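Local coordinates for glucose-6-phosphate isomerase like protein (Thermus thermophilus, PDB 1WIW) that probably interconverts phosphorylated sugars, as a glucose-6-phosphate or mannose-6-phosphate isomerase of the PGI/PMI family with two SIS domains, at residues B[178-183]-B[259-263]; B[183-189]-B[265-270]; B[65-69]-B[117-122]. All blocks are in the same frame, centred on the assembly; numbering follows the deposited sequence.

Contact 1 of 3, residues B[178-183]-B[259-263]; sequences AVQTLF and WYRMA
Leu182 meets the indole of Trp259 across the two helices. Its CB sets out toward the facing helix, and CG comes within 3.8 Å of Trp259 NE1. Both methyls touch Ala263 CB, CD1 at 4.0 Å and CD2 at 4.1 Å, but CD1 also sits over the face of the five-membered ring, 3.7 Å from its centroid in a CH-pi contact, and brushes the backbone O of Trp259. Trp259 CG, anti to its own N (chi1 176°), swings the indole out across the leucine. At the ring edge, a water accepts from Trp259 NE1 (3.1 Å) and donates to Ala178 O (2.8 Å). The segments belong to helices 174-185 and 251-272 of the C-terminal SIS domain, running nearly parallel at 17° with their axes 9.7 Å apart. With an alanine in place of Trp259, Leu182 CD1 is likely to lose the ring it rests on and the water the N-H that holds it. Three residues on, Met262, a selenomethionine, crosses Val179 at about a right angle, its CG 3.8 Å from Val179 CG2. Both side chains continue onto Leu221 of strand 216-221, the central strand of this domain's parallel sheet.

Contact 2 of 3, residues B[183-189]-B[265-270]; sequences FARVAKS and TAYYLA
Ala187 and Ala270 bring their CA atoms to 4.1 Å, a separation possible because neither carries more than a methyl beyond CA. Here the chain leaving helix 174-185 turns against helix 251-272: Lys188 takes a positive phi of 55°, and Ser189 N donates a hydrogen bond back to Phe183 O. At the tightest point Ala270 CB lies 3.3 Å from Val186 O.

Among the side chains, Phe183 offers one ring face to Ala266, whose CB stands over the ring centre at 4.0 Å, on the normal. The ring's edge is lined by two methyls, Leu269 CD2 at 3.7 Å from Phe183 CE1 and Thr265 CG2 at 3.7 Å from Phe183 CZ. Val186 holds CG1 anti to its own N (chi1 176°), which lays that methyl on the helix backbone, 3.5 Å from Tyr267 N. Ala187 CB touches Ala266 O at 3.4 Å and also reaches Leu269 CD2.

The polar groups of the turn find partners away from the helix face. Lys188 folds back so that its NZ donates to Arg185 O at 2.9 Å, with further bonds to Asp276 O and Gly278 O, and Ser189 OG approaches Ala187 O from above the carbonyl plane. Arg185 leaves the backbone away from helix 251-272, and its guanidinium makes salt bridges to Glu46 and Asp279 of its own chain and to Glu200 of the second subunit. With the lysine and serine spent on backbone carbonyls, the surface meeting helix 251-272 is almost wholly apolar, and its fit rests on small residues and methyl groups.

Contact 3 of 3, residues B[65-69]-B[117-122]; sequences LFLLE and FLLLAT
Phe66 and Leu118 mark the closest backbone approach, 8.2 Å between their CA atoms, as strand 65-69 and helix 117-121 run almost antiparallel (170°) with axes 11.3 Å apart. That gap is bridged by side chains alone. Phe66 leaves the strand toward the helix, and its ring is met from several directions. Leu118 slides past it in the opposite sense, laying CD2 3.8 Å from Phe66 CD2, and Ala121 puts its CB 3.7 Å from Phe66 CZ. The edge of Phe117 points at the Phe66 face in an offset edge-to-face pair, planes at 88° and centroids 5.9 Å apart, with CE1 of each ring the nearest atoms. Two residues along, Leu68 turns to the same side as Phe66. The strand lies inside the parallel sheet of the N-terminal SIS domain, between strands 39-45 and 90-95, and helix 110-121 covers one face of that sheet, the alpha/beta layering of SIS domains. Tyr35 adds a further edge-to-face partner to Phe66, and Val94 of the neighbouring strand touches both Leu68 and Phe117. With CG beside its backbone N (chi1 -74°), Leu118 reaches the strand, and its methyls go to different residues: CD2 to Phe66, CD1 tip to tip with Leu68 CD1 at 3.7 Å. Where the helix stops, Thr122 turns OG1 back to donate to Leu118 O at 2.7 Å.

In the fold
Contacts 1 and 2 are successive levels of one interface: both join helix 174-185 to helix 251-272, share Phe183, and have centres 8 Å apart, with Leu182 O of the first resting on Ala266 CB of the second. Their segments alternate along the chain. Contact 3 comes earlier and closes before either opens; its centre is about 21 Å from that of contact 1 and 28 Å from that of contact 2, across the chain's centre from the latter. It belongs to the N-terminal SIS domain, where a helix covers a parallel sheet, whereas the other two lie within the C-terminal one. Contacts 1 and 2 also touch the second subunit, placing helix 174-185 near the dimer interface.

Contact 1 of 3, residues B[178-183]-B[259-263]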
# COMPACT_ATOMS: atom_id res chain seq x y z
N ALA B 178 -2.45 0.31 7.69
CA ALA B 178 -3.24 0.79 8.82
C ALA B 178 -2.33 1.44 9.88
O ALA B 178 -2.71 2.43 10.50
CB ALA B 178 -4.03 -0.36 9.44
N VAL B 179 -1.15 0.86 10.09
CA VAL B 179 -0.21 1.40 11.06
C VAL B 179 0.41 2.69 10.53
O VAL B 179 0.65 3.63 11.29
CB VAL B 179 0.89 0.38 11.42
CG1 VAL B 179 1.97 1.06 12.27
CG2 VAL B 179 0.29 -0.79 12.22
N GLN B 180 0.68 2.72 9.23
CA GLN B 180 1.24 3.93 8.61
C GLN B 180 0.26 5.06 8.88
O GLN B 180 0.65 6.19 9.18
CB GLN B 180 1.41 3.73 7.10
CG GLN B 180 2.07 4.90 6.37
CD GLN B 180 2.22 4.64 4.88
OE1 GLN B 180 3.02 5.29 4.20
NE2 GLN B 180 1.43 3.70 4.36
N THR B 181 -1.03 4.75 8.76
CA THR B 181 -2.09 5.72 9.00
C THR B 181 -2.14 6.17 10.45
O THR B 181 -2.38 7.35 10.74
CB THR B 181 -3.46 5.15 8.57
OG1 THR B 181 -3.55 5.13 7.14
CG2 THR B 181 -4.61 5.98 9.13
N LEU B 182 -1.92 5.24 11.38
CA LEU B 182 -1.93 5.59 12.80
C LEU B 182 -0.82 6.59 13.12
O LEU B 182 -1.03 7.54 13.87
CB LEU B 182 -1.74 4.33 13.67
CG LEU B 182 -2.99 3.47 13.90
CD1 LEU B 182 -2.60 2.15 14.55
CD2 LEU B 182 -3.97 4.23 14.79
N PHE B 183 0.35 6.38 12.54
CA PHE B 183 1.48 7.27 12.79
C PHE B 183 1.33 8.65 12.17
O PHE B 183 1.90 9.63 12.66
CB PHE B 183 2.78 6.61 12.34
CG PHE B 183 3.37 5.70 13.38
CD1 PHE B 183 4.34 6.17 14.26
CD2 PHE B 183 2.87 4.41 13.55
CE1 PHE B 183 4.80 5.37 15.31
CE2 PHE B 183 3.32 3.61 14.60
CZ PHE B 183 4.29 4.09 15.47
N TRP B 259 -1.93 -3.81 15.90
CA TRP B 259 -2.51 -2.50 15.58
C TRP B 259 -2.68 -1.66 16.84
O TRP B 259 -2.33 -0.47 16.86
CB TRP B 259 -3.87 -2.71 14.90
CG TRP B 259 -4.61 -1.44 14.60
CD1 TRP B 259 -4.47 -0.64 13.50
CD2 TRP B 259 -5.61 -0.82 15.42
NE1 TRP B 259 -5.32 0.44 13.59
CE2 TRP B 259 -6.03 0.35 14.76
CE3 TRP B 259 -6.19 -1.16 16.66
CZ2 TRP B 259 -7.00 1.21 15.30
CZ3 TRP B 259 -7.16 -0.30 17.19
CH2 TRP B 259 -7.56 0.86 16.51
N TYR B 260 -3.21 -2.26 17.90
CA TYR B 260 -3.44 -1.55 19.17
C TYR B 260 -2.13 -1.08 19.81
O TYR B 260 -2.03 0.06 20.27
CB TYR B 260 -4.18 -2.46 20.15
CG TYR B 260 -4.59 -1.80 21.46
CD1 TYR B 260 -5.49 -0.74 21.49
CD2 TYR B 260 -4.10 -2.28 22.68
CE1 TYR B 260 -5.92 -0.16 22.69
CE2 TYR B 260 -4.52 -1.70 23.90
CZ TYR B 260 -5.43 -0.65 23.89
OH TYR B 260 -5.86 -0.10 25.08
N ARG B 261 -1.11 -1.93 19.84
CA ARG B 261 0.17 -1.53 20.42
C ARG B 261 0.79 -0.40 19.61
O ARG B 261 1.48 0.46 20.15
CB ARG B 261 1.14 -2.71 20.48
CG ARG B 261 2.50 -2.32 21.05
CD ARG B 261 3.49 -3.48 21.07
NE ARG B 261 3.08 -4.56 21.95
CZ ARG B 261 3.92 -5.47 22.45
NH1 ARG B 261 3.47 -6.43 23.25
NH2 ARG B 261 5.21 -5.40 22.16
N MSE B 262 0.55 -0.39 18.30
CA MSE B 262 1.09 0.67 17.45
C MSE B 262 0.32 1.98 17.67
O MSE B 262 0.89 3.06 17.53
CB MSE B 262 1.05 0.26 15.98
CG MSE B 262 2.02 -0.86 15.64
SE MSE B 262 3.90 -0.41 16.01
CE MSE B 262 4.63 -0.90 14.32
N ALA B 263 -0.96 1.88 18.00
CA ALA B 263 -1.74 3.10 18.25
C ALA B 263 -1.13 3.77 19.48
O ALA B 263 -0.92 4.98 19.50
CB ALA B 263 -3.21 2.76 18.50
O HOH W 1 -5.37 2.50 11.32

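Contact 2 of 3, residues B[183-189]-B[265-270]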
# COMPACT_ATOMS: atom_id res chain seq x y z
N PHE B 183 0.35 6.38 12.54
CA PHE B 183 1.48 7.27 12.79
C PHE B 183 1.33 8.65 12.17
O PHE B 183 1.90 9.63 12.66
CB PHE B 183 2.78 6.61 12.34
CG PHE B 183 3.37 5.70 13.38
CD1 PHE B 183 4.34 6.17 14.26
CD2 PHE B 183 2.87 4.41 13.55
CE1 PHE B 183 4.80 5.37 15.31
CE2 PHE B 183 3.32 3.61 14.60
CZ PHE B 183 4.29 4.09 15.47
N ALA B 184 0.55 8.74 11.10
CA ALA B 184 0.33 10.04 10.48
C ALA B 184 -0.76 10.78 11.25
O ALA B 184 -0.60 11.95 11.60
CB ALA B 184 -0.09 9.87 9.02
N ARG B 185 -1.86 10.10 11.55
CA ARG B 185 -2.95 10.77 12.25
C ARG B 185 -2.72 11.07 13.72
O ARG B 185 -3.14 12.12 14.21
CB ARG B 185 -4.27 10.01 12.11
CG ARG B 185 -5.43 10.94 12.42
CD ARG B 185 -6.66 10.28 13.00
NE ARG B 185 -7.42 9.57 11.99
CZ ARG B 185 -8.75 9.53 11.97
NH1 ARG B 185 -9.37 8.84 11.02
NH2 ARG B 185 -9.45 10.19 12.88
N VAL B 186 -2.06 10.16 14.42
CA VAL B 186 -1.79 10.32 15.84
C VAL B 186 -0.42 10.95 16.11
O VAL B 186 -0.32 11.93 16.84
CB VAL B 186 -1.89 8.97 16.57
CG1 VAL B 186 -1.50 9.12 18.04
CG2 VAL B 186 -3.31 8.44 16.46
N ALA B 187 0.63 10.38 15.52
CA ALA B 187 1.98 10.91 15.74
C ALA B 187 2.32 12.07 14.81
O ALA B 187 3.34 12.73 14.99
CB ALA B 187 3.01 9.78 15.58
N LYS B 188 1.45 12.33 13.83
CA LYS B 188 1.65 13.42 12.88
C LYS B 188 3.02 13.26 12.21
O LYS B 188 3.68 14.24 11.85
CB LYS B 188 1.60 14.77 13.62
CG LYS B 188 0.41 14.96 14.57
CD LYS B 188 -0.93 14.89 13.84
CE LYS B 188 -2.09 15.29 14.75
NZ LYS B 188 -2.29 14.36 15.91
N SER B 189 3.43 12.00 12.05
CA SER B 189 4.73 11.68 11.47
C SER B 189 4.68 10.77 10.25
O SER B 189 3.75 9.98 10.08
CB SER B 189 5.63 11.03 12.54
OG SER B 189 5.82 11.89 13.65
N THR B 265 1.90 3.33 20.56
CA THR B 265 3.25 3.76 20.22
C THR B 265 3.18 5.12 19.52
O THR B 265 3.94 6.03 19.86
CB THR B 265 3.93 2.72 19.29
OG1 THR B 265 4.02 1.46 19.98
CG2 THR B 265 5.33 3.18 18.90
N ALA B 266 2.27 5.25 18.57
CA ALA B 266 2.08 6.50 17.84
C ALA B 266 1.70 7.61 18.81
O ALA B 266 2.12 8.75 18.65
CB ALA B 266 0.99 6.33 16.78
N TYR B 267 0.90 7.26 19.82
CA TYR B 267 0.47 8.22 20.85
C TYR B 267 1.69 8.80 21.56
O TYR B 267 1.83 10.03 21.69
CB TYR B 267 -0.43 7.52 21.87
CG TYR B 267 -0.80 8.37 23.08
CD1 TYR B 267 -1.81 9.34 23.00
CD2 TYR B 267 -0.10 8.25 24.28
CE1 TYR B 267 -2.11 10.16 24.10
CE2 TYR B 267 -0.39 9.06 25.38
CZ TYR B 267 -1.39 10.02 25.28
OH TYR B 267 -1.65 10.84 26.37
N TYR B 268 2.55 7.91 22.05
CA TYR B 268 3.76 8.33 22.75
C TYR B 268 4.74 9.07 21.84
O TYR B 268 5.42 10.00 22.29
CB TYR B 268 4.45 7.11 23.38
CG TYR B 268 3.68 6.55 24.57
CD1 TYR B 268 3.26 5.22 24.59
CD2 TYR B 268 3.34 7.37 25.65
CE1 TYR B 268 2.50 4.71 25.66
CE2 TYR B 268 2.59 6.88 26.72
CZ TYR B 268 2.17 5.56 26.72
OH TYR B 268 1.39 5.09 27.76
N LEU B 269 4.81 8.70 20.57
CA LEU B 269 5.73 9.39 19.66
C LEU B 269 5.29 10.85 19.51
O LEU B 269 6.12 11.75 19.50
CB LEU B 269 5.76 8.70 18.29
CG LEU B 269 6.68 9.33 17.23
CD1 LEU B 269 8.10 9.47 17.76
CD2 LEU B 269 6.67 8.47 15.98
N ALA B 270 3.99 11.07 19.40
CA ALA B 270 3.47 12.44 19.28
C ALA B 270 3.91 13.24 20.51
O ALA B 270 4.34 14.39 20.38
CB ALA B 270 1.95 12.43 19.17

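Contact 3 of 3, residues B[65-69]-B[117-122]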
# COMPACT_ATOMS: atom_id res chain seq x y z
N LEU B 65 -25.43 -6.10 2.68
CA LEU B 65 -24.18 -5.52 2.23
C LEU B 65 -23.87 -4.38 3.20
O LEU B 65 -24.61 -3.40 3.28
CB LEU B 65 -24.31 -4.98 0.80
CG LEU B 65 -23.12 -4.27 0.13
CD1 LEU B 65 -22.94 -2.89 0.73
CD2 LEU B 65 -21.85 -5.10 0.29
N PHE B 66 -22.80 -4.54 3.97
CA PHE B 66 -22.40 -3.52 4.93
C PHE B 66 -21.48 -2.52 4.24
O PHE B 66 -20.38 -2.87 3.81
CB PHE B 66 -21.70 -4.15 6.13
CG PHE B 66 -22.61 -4.98 6.98
CD1 PHE B 66 -23.60 -4.38 7.75
CD2 PHE B 66 -22.49 -6.36 7.00
CE1 PHE B 66 -24.46 -5.15 8.54
CE2 PHE B 66 -23.34 -7.15 7.78
CZ PHE B 66 -24.33 -6.54 8.55
N LEU B 67 -21.94 -1.28 4.14
CA LEU B 67 -21.17 -0.22 3.51
C LEU B 67 -20.54 0.60 4.63
O LEU B 67 -21.22 1.41 5.25
CB LEU B 67 -22.12 0.65 2.67
CG LEU B 67 -21.63 1.26 1.36
CD1 LEU B 67 -21.03 0.17 0.48
CD2 LEU B 67 -22.80 1.93 0.65
N LEU B 68 -19.26 0.38 4.89
CA LEU B 68 -18.56 1.08 5.96
C LEU B 68 -18.01 2.42 5.47
O LEU B 68 -16.86 2.52 5.03
CB LEU B 68 -17.42 0.21 6.51
CG LEU B 68 -17.81 -1.25 6.77
CD1 LEU B 68 -16.66 -1.99 7.44
CD2 LEU B 68 -19.05 -1.30 7.65
N GLU B 69 -18.85 3.45 5.55
CA GLU B 69 -18.50 4.79 5.08
C GLU B 69 -17.66 5.56 6.10
O GLU B 69 -18.17 6.45 6.79
CB GLU B 69 -19.78 5.57 4.76
CG GLU B 69 -20.70 4.82 3.82
CD GLU B 69 -21.96 5.58 3.49
OE1 GLU B 69 -22.81 5.02 2.75
OE2 GLU B 69 -22.11 6.74 3.94
N PHE B 117 -18.36 -4.26 15.20
CA PHE B 117 -19.72 -4.28 14.68
C PHE B 117 -19.90 -5.41 13.68
O PHE B 117 -20.86 -6.17 13.76
CB PHE B 117 -20.08 -2.94 14.04
CG PHE B 117 -21.47 -2.90 13.45
CD1 PHE B 117 -21.68 -3.20 12.11
CD2 PHE B 117 -22.56 -2.58 14.25
CE1 PHE B 117 -22.97 -3.17 11.57
CE2 PHE B 117 -23.86 -2.56 13.72
CZ PHE B 117 -24.06 -2.85 12.38
N LEU B 118 -18.97 -5.53 12.73
CA LEU B 118 -19.04 -6.58 11.72
C LEU B 118 -19.01 -7.98 12.31
O LEU B 118 -19.77 -8.86 11.90
CB LEU B 118 -17.91 -6.45 10.69
CG LEU B 118 -18.02 -5.33 9.66
CD1 LEU B 118 -16.88 -5.44 8.65
CD2 LEU B 118 -19.36 -5.42 8.94
N LEU B 119 -18.13 -8.21 13.29
CA LEU B 119 -18.05 -9.53 13.90
C LEU B 119 -19.36 -9.86 14.62
O LEU B 119 -19.85 -10.98 14.52
CB LEU B 119 -16.87 -9.60 14.88
CG LEU B 119 -15.47 -9.43 14.27
CD1 LEU B 119 -14.42 -9.64 15.35
CD2 LEU B 119 -15.28 -10.42 13.14
N LEU B 120 -19.92 -8.89 15.33
CA LEU B 120 -21.18 -9.10 16.04
C LEU B 120 -22.36 -9.22 15.09
O LEU B 120 -23.37 -9.85 15.41
CB LEU B 120 -21.43 -7.94 17.02
CG LEU B 120 -20.52 -7.84 18.24
CD1 LEU B 120 -20.80 -6.56 18.99
CD2 LEU B 120 -20.75 -9.04 19.14
N ALA B 121 -22.23 -8.61 13.91
CA ALA B 121 -23.29 -8.65 12.91
C ALA B 121 -23.27 -9.94 12.09
O ALA B 121 -24.26 -10.31 11.47
CB ALA B 121 -23.17 -7.45 11.98
N THR B 122 -22.13 -10.62 12.09
CA THR B 122 -21.99 -11.85 11.31
C THR B 122 -21.83 -13.12 12.16
O THR B 122 -21.28 -14.11 11.69
CB THR B 122 -20.79 -11.74 10.34
OG1 THR B 122 -19.60 -11.43 11.08
CG2 THR B 122 -21.03 -10.64 9.31